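Local coordinates for hypothetical protein MJ0764 (Methanocaldococcus jannaschii, PDB 2B8M) that is of unknown function but belongs to the RmlC-like cupin family and folds as a double-stranded beta-helix, at residues 46-52 / 96-102; 33-38 / 87-93. One frame throughout, in Å; residues are numbered along the deposited sequence.

Interaction 1 (46-52 / 96-102); sequences NSYVHLI and FFVVKAP. With SO4 (sulfate ion), chain B.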
# COMPACT_ATOMS: atom_id res chain seq x y z
N ASN A 46 11.20 -2.39 -12.33
CA ASN A 46 11.67 -3.78 -12.37
C ASN A 46 10.63 -4.78 -11.86
O ASN A 46 10.93 -5.95 -11.69
CB ASN A 46 13.00 -3.99 -11.61
CG ASN A 46 12.90 -3.67 -10.11
OD1 ASN A 46 11.84 -3.33 -9.56
ND2 ASN A 46 14.04 -3.80 -9.44
N SER A 47 9.42 -4.29 -11.66
CA SER A 47 8.27 -5.16 -11.54
C SER A 47 7.06 -4.35 -11.88
O SER A 47 7.16 -3.19 -12.28
CB SER A 47 8.16 -5.76 -10.14
OG SER A 47 7.20 -6.84 -10.03
N TYR A 48 5.88 -4.93 -11.64
CA TYR A 48 4.62 -4.24 -11.79
C TYR A 48 4.42 -3.37 -10.54
O TYR A 48 4.53 -3.85 -9.40
CB TYR A 48 3.47 -5.23 -12.00
CG TYR A 48 3.62 -6.00 -13.24
CD1 TYR A 48 3.12 -5.51 -14.45
CD2 TYR A 48 4.33 -7.20 -13.25
CE1 TYR A 48 3.30 -6.25 -15.61
CE2 TYR A 48 4.52 -7.90 -14.39
CZ TYR A 48 4.00 -7.43 -15.58
OH TYR A 48 4.21 -8.14 -16.76
N VAL A 49 4.13 -2.09 -10.77
CA VAL A 49 4.17 -1.06 -9.69
C VAL A 49 2.82 -0.43 -9.47
O VAL A 49 2.12 -0.09 -10.42
CB VAL A 49 5.18 0.06 -10.03
CG1 VAL A 49 5.17 1.22 -8.99
CG2 VAL A 49 6.57 -0.52 -10.20
N HIS A 50 2.49 -0.25 -8.20
CA HIS A 50 1.41 0.63 -7.77
C HIS A 50 1.88 1.62 -6.73
O HIS A 50 2.53 1.26 -5.75
CB HIS A 50 0.20 -0.14 -7.24
CG HIS A 50 -0.51 -0.93 -8.27
ND1 HIS A 50 -0.10 -2.19 -8.64
CD2 HIS A 50 -1.59 -0.64 -9.05
CE1 HIS A 50 -0.92 -2.66 -9.57
NE2 HIS A 50 -1.79 -1.73 -9.87
N LEU A 51 1.55 2.87 -7.00
CA LEU A 51 1.97 4.03 -6.23
C LEU A 51 0.72 4.48 -5.48
O LEU A 51 -0.25 4.90 -6.08
CB LEU A 51 2.47 5.15 -7.18
CG LEU A 51 3.64 4.72 -8.06
CD1 LEU A 51 3.96 5.83 -9.05
CD2 LEU A 51 4.83 4.35 -7.22
N ILE A 52 0.74 4.39 -4.15
CA ILE A 52 -0.42 4.76 -3.34
C ILE A 52 -0.15 6.12 -2.72
O ILE A 52 0.65 6.26 -1.78
CB ILE A 52 -0.71 3.69 -2.24
CG1 ILE A 52 -0.93 2.30 -2.83
CG2 ILE A 52 -1.90 4.16 -1.43
CD1 ILE A 52 -0.90 1.17 -1.82
N PHE A 96 3.96 8.73 -0.44
CA PHE A 96 3.34 7.57 -1.13
C PHE A 96 3.94 6.26 -0.68
O PHE A 96 5.06 6.23 -0.13
CB PHE A 96 3.36 7.71 -2.65
CG PHE A 96 4.69 7.89 -3.24
CD1 PHE A 96 5.34 9.10 -3.16
CD2 PHE A 96 5.33 6.84 -3.89
CE1 PHE A 96 6.62 9.27 -3.72
CE2 PHE A 96 6.58 6.98 -4.43
CZ PHE A 96 7.24 8.20 -4.34
N PHE A 97 3.20 5.18 -0.89
CA PHE A 97 3.74 3.84 -0.84
C PHE A 97 3.93 3.30 -2.23
O PHE A 97 3.17 3.61 -3.13
CB PHE A 97 2.83 2.91 -0.04
CG PHE A 97 2.68 3.33 1.39
CD1 PHE A 97 1.70 4.25 1.76
CD2 PHE A 97 3.55 2.84 2.35
CE1 PHE A 97 1.62 4.65 3.07
CE2 PHE A 97 3.45 3.23 3.66
CZ PHE A 97 2.50 4.13 4.02
N VAL A 98 4.94 2.45 -2.34
CA VAL A 98 5.25 1.76 -3.57
C VAL A 98 5.02 0.28 -3.30
O VAL A 98 5.59 -0.25 -2.36
CB VAL A 98 6.71 1.95 -3.99
CG1 VAL A 98 7.02 1.19 -5.23
CG2 VAL A 98 7.03 3.42 -4.20
N VAL A 99 4.15 -0.35 -4.10
CA VAL A 99 3.86 -1.76 -3.96
C VAL A 99 4.32 -2.41 -5.25
O VAL A 99 3.97 -2.00 -6.35
CB VAL A 99 2.35 -2.00 -3.77
CG1 VAL A 99 2.04 -3.51 -3.84
CG2 VAL A 99 1.85 -1.36 -2.50
N LYS A 100 5.15 -3.44 -5.12
CA LYS A 100 5.68 -4.11 -6.30
C LYS A 100 5.42 -5.59 -6.16
O LYS A 100 5.73 -6.21 -5.15
CB LYS A 100 7.18 -3.81 -6.46
CG LYS A 100 7.52 -2.34 -6.61
CD LYS A 100 8.98 -2.09 -6.35
CE LYS A 100 9.84 -2.83 -7.33
NZ LYS A 100 11.29 -2.61 -7.07
N ALA A 101 4.82 -6.16 -7.20
CA ALA A 101 4.54 -7.60 -7.22
C ALA A 101 4.53 -8.08 -8.65
O ALA A 101 3.93 -7.44 -9.53
CB ALA A 101 3.22 -7.92 -6.56
N PRO A 102 5.18 -9.21 -8.89
CA PRO A 102 5.91 -10.05 -7.91
C PRO A 102 7.27 -9.43 -7.58
O PRO A 102 7.63 -8.38 -8.10
CB PRO A 102 6.12 -11.34 -8.70
CG PRO A 102 6.25 -10.87 -10.10
CD PRO A 102 5.28 -9.76 -10.25
S SO4 B . 14.60 -2.97 -5.97
O1 SO4 B . 14.15 -4.35 -6.12
O2 SO4 B . 14.39 -2.53 -4.58
O3 SO4 B . 16.02 -2.85 -6.29
O4 SO4 B . 13.85 -2.10 -6.86
O HOH W 1 1.90 -3.73 -7.56
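L51 lies alongside V98 on one face of the antiparallel strand pair 49-52 and 96-100, its CD2 3.9 Å from V98 CG2 and also against the F96 ring. V49 continues this face, meeting V98 through CG1 and the aliphatic stem of K100 through CG2. On the face of H50 and V99, I52 reaches back with CD1 to V99 CG2 at 3.8 Å; there I52 and F97 also pack against F97 and I52 of the second subunit. The H50/V99 and I52/F97 pairs are hydrogen-bonded, I52 N to F97 O being 2.7 Å and nearly straight (170°). A water held by H50 ND1 donates to V99 O. Past the ladder, A101 N still bonds Y48 O; a chi1 of -168° turns S47 OG away from the backbone N, and it donates to P102 O in the carbonyl plane. At the polar edge K100, bent at chi3 (61°), brings NZ to a lone pair of N46 OD1 at 2.6 Å, crossing that side chain at about a right angle. The same NZ lies 2.6 Å from sulfate O4, which also accepts from N46 ND2; K20 and Q28 bind the ion too. A methionine in place of this lysine would probably leave N46 OD1 without its donor and the sulfate short of one positive charge. Strand 49-55 lies between 93-100 and 74-78 in one sheet of the cupin double-stranded beta-helix.

Interaction 2 (33-38 / 87-93); sequences VLPRGE and QNINSDI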
# COMPACT_ATOMS: atom_id res chain seq x y z
N VAL A 33 8.75 9.74 1.21
CA VAL A 33 8.41 11.13 1.39
C VAL A 33 9.37 11.99 0.62
O VAL A 33 10.60 11.88 0.79
CB VAL A 33 8.40 11.52 2.89
CG1 VAL A 33 7.96 12.97 3.08
CG2 VAL A 33 7.50 10.58 3.64
N LEU A 34 8.80 12.86 -0.22
CA LEU A 34 9.58 13.82 -0.97
C LEU A 34 9.07 15.18 -0.65
O LEU A 34 7.94 15.54 -1.01
CB LEU A 34 9.44 13.58 -2.49
CG LEU A 34 9.93 12.23 -3.01
CD1 LEU A 34 9.70 12.19 -4.50
CD2 LEU A 34 11.42 12.04 -2.69
N PRO A 35 9.90 15.96 0.04
CA PRO A 35 9.63 17.38 0.13
C PRO A 35 9.62 18.08 -1.24
O PRO A 35 10.15 17.55 -2.24
CB PRO A 35 10.82 17.91 0.96
CG PRO A 35 11.27 16.72 1.73
CD PRO A 35 11.09 15.56 0.81
N ARG A 36 9.02 19.26 -1.29
CA ARG A 36 9.01 20.03 -2.52
C ARG A 36 10.42 20.18 -3.07
O ARG A 36 11.33 20.58 -2.35
CB ARG A 36 8.43 21.44 -2.34
CG ARG A 36 8.04 22.06 -3.66
CD ARG A 36 7.61 23.51 -3.50
NE ARG A 36 6.39 23.63 -2.70
CZ ARG A 36 5.16 23.73 -3.18
NH1 ARG A 36 4.92 23.71 -4.47
NH2 ARG A 36 4.16 23.85 -2.35
N GLY A 37 10.56 19.93 -4.37
CA GLY A 37 11.80 20.07 -5.11
C GLY A 37 12.66 18.82 -5.15
O GLY A 37 13.78 18.87 -5.68
N GLU A 38 12.20 17.74 -4.53
CA GLU A 38 12.98 16.52 -4.53
C GLU A 38 12.42 15.59 -5.57
O GLU A 38 11.25 15.70 -5.98
CB GLU A 38 12.96 15.83 -3.15
CG GLU A 38 13.46 16.72 -1.99
CD GLU A 38 14.97 16.80 -1.86
OE1 GLU A 38 15.71 15.95 -2.41
OE2 GLU A 38 15.42 17.76 -1.18
N GLN A 87 8.63 13.00 -9.34
CA GLN A 87 9.05 14.29 -8.80
C GLN A 87 7.96 14.89 -7.92
O GLN A 87 6.77 14.64 -8.14
CB GLN A 87 9.32 15.29 -9.93
CG GLN A 87 10.33 14.89 -10.96
CD GLN A 87 10.35 15.91 -12.06
OE1 GLN A 87 11.27 16.75 -12.15
NE2 GLN A 87 9.32 15.88 -12.88
N ASN A 88 8.37 15.62 -6.88
CA ASN A 88 7.48 16.53 -6.22
C ASN A 88 7.80 17.96 -6.55
O ASN A 88 8.72 18.58 -6.00
CB ASN A 88 7.49 16.34 -4.70
CG ASN A 88 6.48 17.25 -3.99
OD1 ASN A 88 5.60 17.85 -4.61
ND2 ASN A 88 6.66 17.41 -2.70
N ILE A 89 7.02 18.49 -7.46
CA ILE A 89 7.14 19.88 -7.88
C ILE A 89 6.09 20.76 -7.18
O ILE A 89 6.37 21.90 -6.80
CB ILE A 89 6.96 19.99 -9.38
CG1 ILE A 89 8.01 19.13 -10.09
CG2 ILE A 89 7.04 21.44 -9.85
CD1 ILE A 89 7.87 19.12 -11.59
N ASN A 90 4.88 20.23 -7.04
CA ASN A 90 3.71 21.06 -6.79
C ASN A 90 3.14 20.97 -5.39
O ASN A 90 2.08 21.53 -5.15
CB ASN A 90 2.61 20.68 -7.81
CG ASN A 90 3.02 20.99 -9.25
OD1 ASN A 90 3.72 21.94 -9.52
ND2 ASN A 90 2.60 20.13 -10.17
N SER A 91 3.81 20.30 -4.45
CA SER A 91 3.29 20.18 -3.09
C SER A 91 4.41 20.31 -2.07
O SER A 91 5.58 20.08 -2.41
CB SER A 91 2.54 18.87 -2.87
OG SER A 91 3.38 17.72 -2.97
N ASP A 92 4.05 20.72 -0.86
CA ASP A 92 5.04 20.90 0.20
C ASP A 92 5.66 19.55 0.53
O ASP A 92 6.88 19.45 0.72
CB ASP A 92 4.40 21.51 1.45
CG ASP A 92 4.13 23.00 1.31
OD1 ASP A 92 4.69 23.65 0.40
OD2 ASP A 92 3.32 23.53 2.11
N ILE A 93 4.81 18.54 0.61
CA ILE A 93 5.22 17.21 0.99
C ILE A 93 4.42 16.18 0.18
O ILE A 93 3.17 16.16 0.22
CB ILE A 93 4.95 16.92 2.49
CG1 ILE A 93 5.78 17.81 3.42
CG2 ILE A 93 5.20 15.46 2.82
CD1 ILE A 93 7.28 17.46 3.46
O HOH W 2 2.18 24.34 -5.56
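Across the loop 87-93, the side chain of R36 runs from I89 to D92, where the type II turn P35-E38 faces the connection between two strands of the cupin beta-helix. CB sits 3.2 Å from S91 O. With CG anti to the backbone N (chi1 -162°), the chain is carried along the loop, CG lying near both S91 O and I89 O and CD staying near the same two carbonyls. A bend at chi3 then lays the guanidinium over the loop backbone, S91 C lying beneath one face toward its rim. NH1 donates to I89 O at 3.3 Å, an angled bond tilted from the guanidinium plane, and to a water that in turn donates to N90 O. NH2 makes a salt bridge to D92 OD1 at 2.8 Å, straight (172°) and in the guanidinium plane, yet it meets the carboxylate from above, the two planes being 75° apart.

The backbones are joined by R36 N to D92 O, G37 N to N88 O and N88 N to E38 O. G37 has a positive phi, at which a CB would press on the preceding carbonyl. V33 CG1 and I93 CG2 touch at 3.7 Å, beside the non-hydrogen-bonded pair P35/I93. S91 OG also bonds E57 N, tying the loop to strand 57-62. N88 is buried, and its amide joins loop to turn: OD1 accepts from S91 N in an Asx motif and from S91 OG at 2.8 Å, while ND2 donates to S91 O and, across the contact, to L34 O at 2.8 Å.

Interactions 1 and 2 lie about 19 Å apart, centre to centre, and share one antiparallel sheet, in which strand 93-100 runs between strands 28-35 and 49-55. Strand 93-100 begins at the end of the loop in interaction 2 and supplies most of 96-102 in interaction 1. Interaction 1 is buried, its centre about 6 Å from the chain centre, and reaches the second subunit; interaction 2 sits about 13 Å out, and no other chain of the assembly touches it. The ligands gather at interaction 1: besides the sulfate at K100, a 1,2-ethanediol lies about 3 Å from the V98 side chain and another sulfate about 4 Å from that of P102. All are probably from the crystallisation liquor, though such molecules often mark pockets.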